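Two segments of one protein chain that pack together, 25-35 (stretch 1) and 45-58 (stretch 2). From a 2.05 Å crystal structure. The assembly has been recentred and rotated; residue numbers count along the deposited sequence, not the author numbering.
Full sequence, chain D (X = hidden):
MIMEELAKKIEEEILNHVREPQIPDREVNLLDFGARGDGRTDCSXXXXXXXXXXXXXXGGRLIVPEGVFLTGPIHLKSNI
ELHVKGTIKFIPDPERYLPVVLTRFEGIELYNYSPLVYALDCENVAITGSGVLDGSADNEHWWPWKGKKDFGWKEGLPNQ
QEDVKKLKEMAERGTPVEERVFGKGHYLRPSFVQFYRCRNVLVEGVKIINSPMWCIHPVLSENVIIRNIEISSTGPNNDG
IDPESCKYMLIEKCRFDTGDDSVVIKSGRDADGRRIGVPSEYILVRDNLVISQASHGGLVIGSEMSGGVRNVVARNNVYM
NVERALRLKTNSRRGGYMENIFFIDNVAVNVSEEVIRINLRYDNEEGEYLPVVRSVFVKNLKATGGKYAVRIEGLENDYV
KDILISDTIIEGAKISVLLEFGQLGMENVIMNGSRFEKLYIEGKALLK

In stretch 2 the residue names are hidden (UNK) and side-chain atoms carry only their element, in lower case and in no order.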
# COMPACT_ATOMS: atom_id res chain seq x y z
N ASP D 25 -35.74 27.90 -40.36
CA ASP D 25 -35.09 29.21 -40.32
C ASP D 25 -36.15 30.31 -40.34
O ASP D 25 -36.58 30.76 -41.41
CB ASP D 25 -34.10 29.36 -41.48
CG ASP D 25 -33.09 30.48 -41.24
OD1 ASP D 25 -32.61 30.64 -40.10
OD2 ASP D 25 -32.76 31.20 -42.21
N ARG D 26 -36.57 30.72 -39.15
CA ARG D 26 -37.72 31.59 -38.96
C ARG D 26 -37.77 31.93 -37.48
O ARG D 26 -37.58 31.05 -36.64
CB ARG D 26 -39.00 30.84 -39.37
CG ARG D 26 -40.19 31.70 -39.71
CD ARG D 26 -41.43 30.84 -39.99
NE ARG D 26 -41.39 30.17 -41.29
CZ ARG D 26 -41.36 28.85 -41.48
NH1 ARG D 26 -41.37 28.01 -40.45
NH2 ARG D 26 -41.32 28.36 -42.71
N GLU D 27 -37.99 33.21 -37.15
CA GLU D 27 -38.03 33.63 -35.74
C GLU D 27 -39.00 34.77 -35.46
O GLU D 27 -39.19 35.68 -36.27
CB GLU D 27 -36.63 34.00 -35.24
CG GLU D 27 -36.00 35.22 -35.90
CD GLU D 27 -34.60 35.53 -35.39
OE1 GLU D 27 -34.25 36.72 -35.31
OE2 GLU D 27 -33.85 34.59 -35.05
N VAL D 28 -39.63 34.72 -34.28
CA VAL D 28 -40.44 35.83 -33.79
C VAL D 28 -39.99 36.20 -32.37
O VAL D 28 -39.44 35.36 -31.65
CB VAL D 28 -41.96 35.53 -33.84
CG1 VAL D 28 -42.74 36.83 -34.00
CG2 VAL D 28 -42.30 34.62 -35.01
N ASN D 29 -40.19 37.46 -31.99
CA ASN D 29 -39.80 37.98 -30.69
C ASN D 29 -41.01 38.09 -29.76
O ASN D 29 -42.07 38.59 -30.16
CB ASN D 29 -39.13 39.35 -30.85
CG ASN D 29 -38.36 39.78 -29.62
OD1 ASN D 29 -38.91 39.87 -28.52
ND2 ASN D 29 -37.07 40.09 -29.81
N LEU D 30 -40.84 37.64 -28.51
CA LEU D 30 -41.92 37.62 -27.52
C LEU D 30 -42.53 39.00 -27.22
O LEU D 30 -43.71 39.09 -26.88
CB LEU D 30 -41.45 36.97 -26.21
CG LEU D 30 -42.54 36.65 -25.19
CD1 LEU D 30 -43.43 35.51 -25.67
CD2 LEU D 30 -41.97 36.35 -23.82
N LEU D 31 -41.72 40.05 -27.36
CA LEU D 31 -42.17 41.42 -27.12
C LEU D 31 -43.15 41.93 -28.18
O LEU D 31 -43.75 43.00 -28.01
CB LEU D 31 -40.98 42.38 -26.99
CG LEU D 31 -40.04 42.22 -25.79
CD1 LEU D 31 -38.87 43.17 -25.94
CD2 LEU D 31 -40.75 42.45 -24.46
N ASP D 32 -43.30 41.17 -29.26
CA ASP D 32 -44.27 41.51 -30.30
C ASP D 32 -45.65 40.91 -30.01
O ASP D 32 -46.56 40.99 -30.85
CB ASP D 32 -43.75 41.06 -31.68
CG ASP D 32 -42.44 41.74 -32.07
OD1 ASP D 32 -42.34 42.98 -31.97
OD2 ASP D 32 -41.51 41.02 -32.49
N PHE D 33 -45.80 40.32 -28.83
CA PHE D 33 -47.05 39.68 -28.43
C PHE D 33 -47.57 40.13 -27.06
O PHE D 33 -48.24 39.38 -26.36
CB PHE D 33 -46.91 38.16 -28.49
CG PHE D 33 -46.59 37.64 -29.86
CD1 PHE D 33 -47.60 37.34 -30.77
CD2 PHE D 33 -45.26 37.44 -30.25
CE1 PHE D 33 -47.30 36.86 -32.04
CE2 PHE D 33 -44.96 36.96 -31.51
CZ PHE D 33 -45.98 36.67 -32.42
N GLY D 34 -47.25 41.37 -26.70
CA GLY D 34 -47.80 41.98 -25.48
C GLY D 34 -47.03 41.71 -24.20
O GLY D 34 -47.41 42.21 -23.14
N ALA D 35 -45.96 40.92 -24.29
CA ALA D 35 -45.12 40.60 -23.13
C ALA D 35 -44.30 41.80 -22.66
O ALA D 35 -44.02 42.71 -23.43
CB ALA D 35 -44.20 39.44 -23.45
N UNK D 45 -50.25 34.49 -22.16
CA UNK D 45 -50.85 34.55 -23.50
C UNK D 45 -49.84 34.94 -24.57
O UNK D 45 -49.97 34.55 -25.73
o UNK D 45 -53.95 32.75 -23.08
c UNK D 45 -53.95 33.88 -23.59
c UNK D 45 -52.03 35.52 -23.53
o UNK D 45 -54.49 34.14 -24.69
c UNK D 45 -53.27 35.01 -22.83
N UNK D 46 -48.84 35.73 -24.17
CA UNK D 46 -47.77 36.12 -25.07
C UNK D 46 -47.05 34.90 -25.60
O UNK D 46 -46.85 34.78 -26.81
o UNK D 46 -47.47 38.21 -23.88
c UNK D 46 -46.79 37.05 -24.35
N UNK D 47 -46.68 33.98 -24.70
CA UNK D 47 -46.06 32.72 -25.09
C UNK D 47 -46.97 31.90 -26.00
O UNK D 47 -46.52 31.40 -27.03
c UNK D 47 -42.00 33.16 -22.03
c UNK D 47 -44.39 32.32 -23.21
c UNK D 47 -44.41 33.15 -22.09
c UNK D 47 -45.68 31.89 -23.85
c UNK D 47 -43.17 31.92 -23.73
c UNK D 47 -41.98 32.34 -23.14
c UNK D 47 -43.23 33.57 -21.51
N UNK D 48 -48.24 31.79 -25.62
CA UNK D 48 -49.19 30.95 -26.33
C UNK D 48 -49.42 31.44 -27.77
O UNK D 48 -49.43 30.65 -28.71
c UNK D 48 -53.20 30.08 -27.39
n UNK D 48 -54.56 30.71 -27.59
c UNK D 48 -51.31 29.58 -25.81
c UNK D 48 -50.52 30.86 -25.57
c UNK D 48 -52.80 29.85 -25.93
N UNK D 49 -49.57 32.76 -27.93
CA UNK D 49 -49.80 33.35 -29.25
C UNK D 49 -48.54 33.30 -30.12
O UNK D 49 -48.63 33.08 -31.33
c UNK D 49 -51.50 35.10 -29.99
n UNK D 49 -51.01 39.33 -29.64
c UNK D 49 -51.75 36.61 -30.05
n UNK D 49 -51.52 37.26 -28.76
n UNK D 49 -51.00 39.01 -27.37
c UNK D 49 -51.18 38.53 -28.59
c UNK D 49 -50.30 34.78 -29.11
N UNK D 50 -47.38 33.49 -29.49
CA UNK D 50 -46.10 33.43 -30.21
C UNK D 50 -45.81 32.03 -30.74
O UNK D 50 -45.34 31.88 -31.87
c UNK D 50 -44.97 33.90 -29.32
N UNK D 51 -46.09 31.01 -29.93
CA UNK D 51 -45.88 29.61 -30.32
C UNK D 51 -46.83 29.21 -31.45
O UNK D 51 -46.42 28.53 -32.41
c UNK D 51 -44.91 28.10 -26.82
c UNK D 51 -46.01 28.65 -29.09
c UNK D 51 -46.16 27.19 -29.54
c UNK D 51 -44.79 28.79 -28.17
N UNK D 52 -48.09 29.64 -31.35
CA UNK D 52 -49.09 29.37 -32.39
C UNK D 52 -48.78 30.11 -33.70
O UNK D 52 -48.94 29.53 -34.78
c UNK D 52 -51.63 29.70 -32.94
c UNK D 52 -50.51 29.69 -31.87
c UNK D 52 -51.72 28.42 -33.77
o UNK D 52 -51.38 27.33 -33.26
o UNK D 52 -52.16 28.52 -34.94
N UNK D 53 -48.33 31.36 -33.61
CA UNK D 53 -47.91 32.09 -34.81
C UNK D 53 -46.77 31.37 -35.52
O UNK D 53 -46.78 31.25 -36.75
c UNK D 53 -47.24 34.44 -35.68
c UNK D 53 -47.51 33.54 -34.47
o UNK D 53 -49.09 34.00 -37.13
o UNK D 53 -48.88 36.03 -36.32
c UNK D 53 -48.49 34.85 -36.43
N UNK D 54 -45.81 30.87 -34.76
CA UNK D 54 -44.69 30.09 -35.32
C UNK D 54 -45.15 28.76 -35.88
O UNK D 54 -44.77 28.38 -36.98
c UNK D 54 -41.61 31.06 -35.21
c UNK D 54 -43.61 29.86 -34.27
c UNK D 54 -41.86 30.76 -32.73
c UNK D 54 -42.59 30.98 -34.05
N UNK D 55 -45.97 28.05 -35.10
CA UNK D 55 -46.51 26.75 -35.48
C UNK D 55 -47.36 26.84 -36.76
O UNK D 55 -47.35 25.92 -37.58
o UNK D 55 -47.76 24.87 -34.61
c UNK D 55 -47.34 26.18 -34.33
N UNK D 56 -48.08 27.96 -36.91
CA UNK D 56 -48.89 28.26 -38.10
C UNK D 56 -48.04 28.23 -39.38
O UNK D 56 -48.46 27.69 -40.40
c UNK D 56 -49.55 29.63 -37.95
c UNK D 56 -50.78 32.08 -39.85
c UNK D 56 -51.35 31.25 -38.70
n UNK D 56 -51.26 33.49 -39.82
c UNK D 56 -50.84 29.81 -38.74
N UNK D 57 -46.85 28.83 -39.30
CA UNK D 57 -45.93 28.90 -40.44
C UNK D 57 -45.12 27.61 -40.65
O UNK D 57 -44.51 27.42 -41.70
n UNK D 57 -44.73 32.71 -38.53
c UNK D 57 -44.84 32.60 -39.85
c UNK D 57 -45.69 31.46 -40.37
o UNK D 57 -44.26 33.36 -40.62
c UNK D 57 -45.00 30.10 -40.27
N UNK D 58 -45.11 26.74 -39.64
CA UNK D 58 -44.40 25.46 -39.71
C UNK D 58 -43.26 25.31 -38.71
O UNK D 58 -42.47 24.37 -38.80

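Position 45 carries three carbons in a row, the third bearing two oxygens. The chain leads away from stretch 1 and touches nothing there; it is Glu45, a charged residue suited to an exposed place.

Position 46 has one carbon and one oxygen. That oxygen lies 2.8 Å from Phe33 O, so this is Ser46, whose OG donates a hydrogen bond to Phe33 O. A small polar side chain fits where the backbones come close: the CA atoms of Ser46 and Phe33 are 4.9 Å apart, and Ser46 CA makes a CA-H...O contact of 3.5 Å with the same carbonyl oxygen.

Position 47 shows one carbon and a ring of six carbons, with no oxygen: Phe47. Its CB points away, but the end of the ring comes nearer to stretch 1, and its flat face receives Leu30 CD2, 3.7 Å from Phe47 CZ.

Position 48 has four carbons in a row ending in nitrogen and does not reach stretch 1. It is Lys48, whose charge suits an exposed place.

Position 49 has three carbons, a nitrogen, and a carbon carrying two more nitrogens: the guanidinium of Arg49. This flat group suits an exposed margin, where it can lie with Phe33 CD1 over one face and keep its charge near solvent. Arg49 NH2 is 3.0 Å from Phe33 O, but the angle is too poor for a hydrogen bond.

Position 50 has a single carbon, hence Ala50. The small side chain lets the Phe33 ring lie close to the helix: Ala50 CA is 3.9 Å from the ring centroid, nearly on its normal, and Ala50 CB is 3.7 Å from Phe33 CD2.

Position 51 has four carbons forked at the first, one arm two carbons long: Ile51, pointing away from stretch 1, its apolar side chain suited to a buried place.

Position 52, three carbons with two oxygens on the third, is Glu52, free of stretch 1; its OE1 is hydrogen-bonded elsewhere in the structure.

Position 53 has the same composition, and its CB is 4.0 Å from Phe33 CZ. This is Glu53, whose CB borders the ring while its carboxylate is used within the helix.

Position 54 has four carbons forked at the second: Leu54. Its CD2 meets Val28 CG2 at 3.6 Å, an apolar match for a buried place.

Position 55, one carbon and one oxygen, is Ser55, small and polar, facing away and partly exposed.

Position 56, four carbons ending in nitrogen, is Lys56; long and exposed, it brings NZ into a salt bridge with Glu53 OE1 at 3.5 Å.

Position 57 has three carbons, the third carrying one oxygen and one nitrogen: Gln57. Its CB is 3.7 Å from Arg26 CD, and its amide suits the helix end, NE2 donating to Glu53 O at 3.1 Å.

Position 58 has no side-chain atoms. Its positive phi, at which a CB would jam against the preceding carbonyl oxygen, calls for Gly58 just after the helix.

The contact is chiefly apolar. Val28, Leu30 and Phe33 pack against Leu54, Phe47 and Ala50, the Ser46 hydrogen bond fastens one end, and Arg26 lies along Gln57 and Gly58 at the other.

Stretch 2 45-58: ESFKRAIEELSKQG
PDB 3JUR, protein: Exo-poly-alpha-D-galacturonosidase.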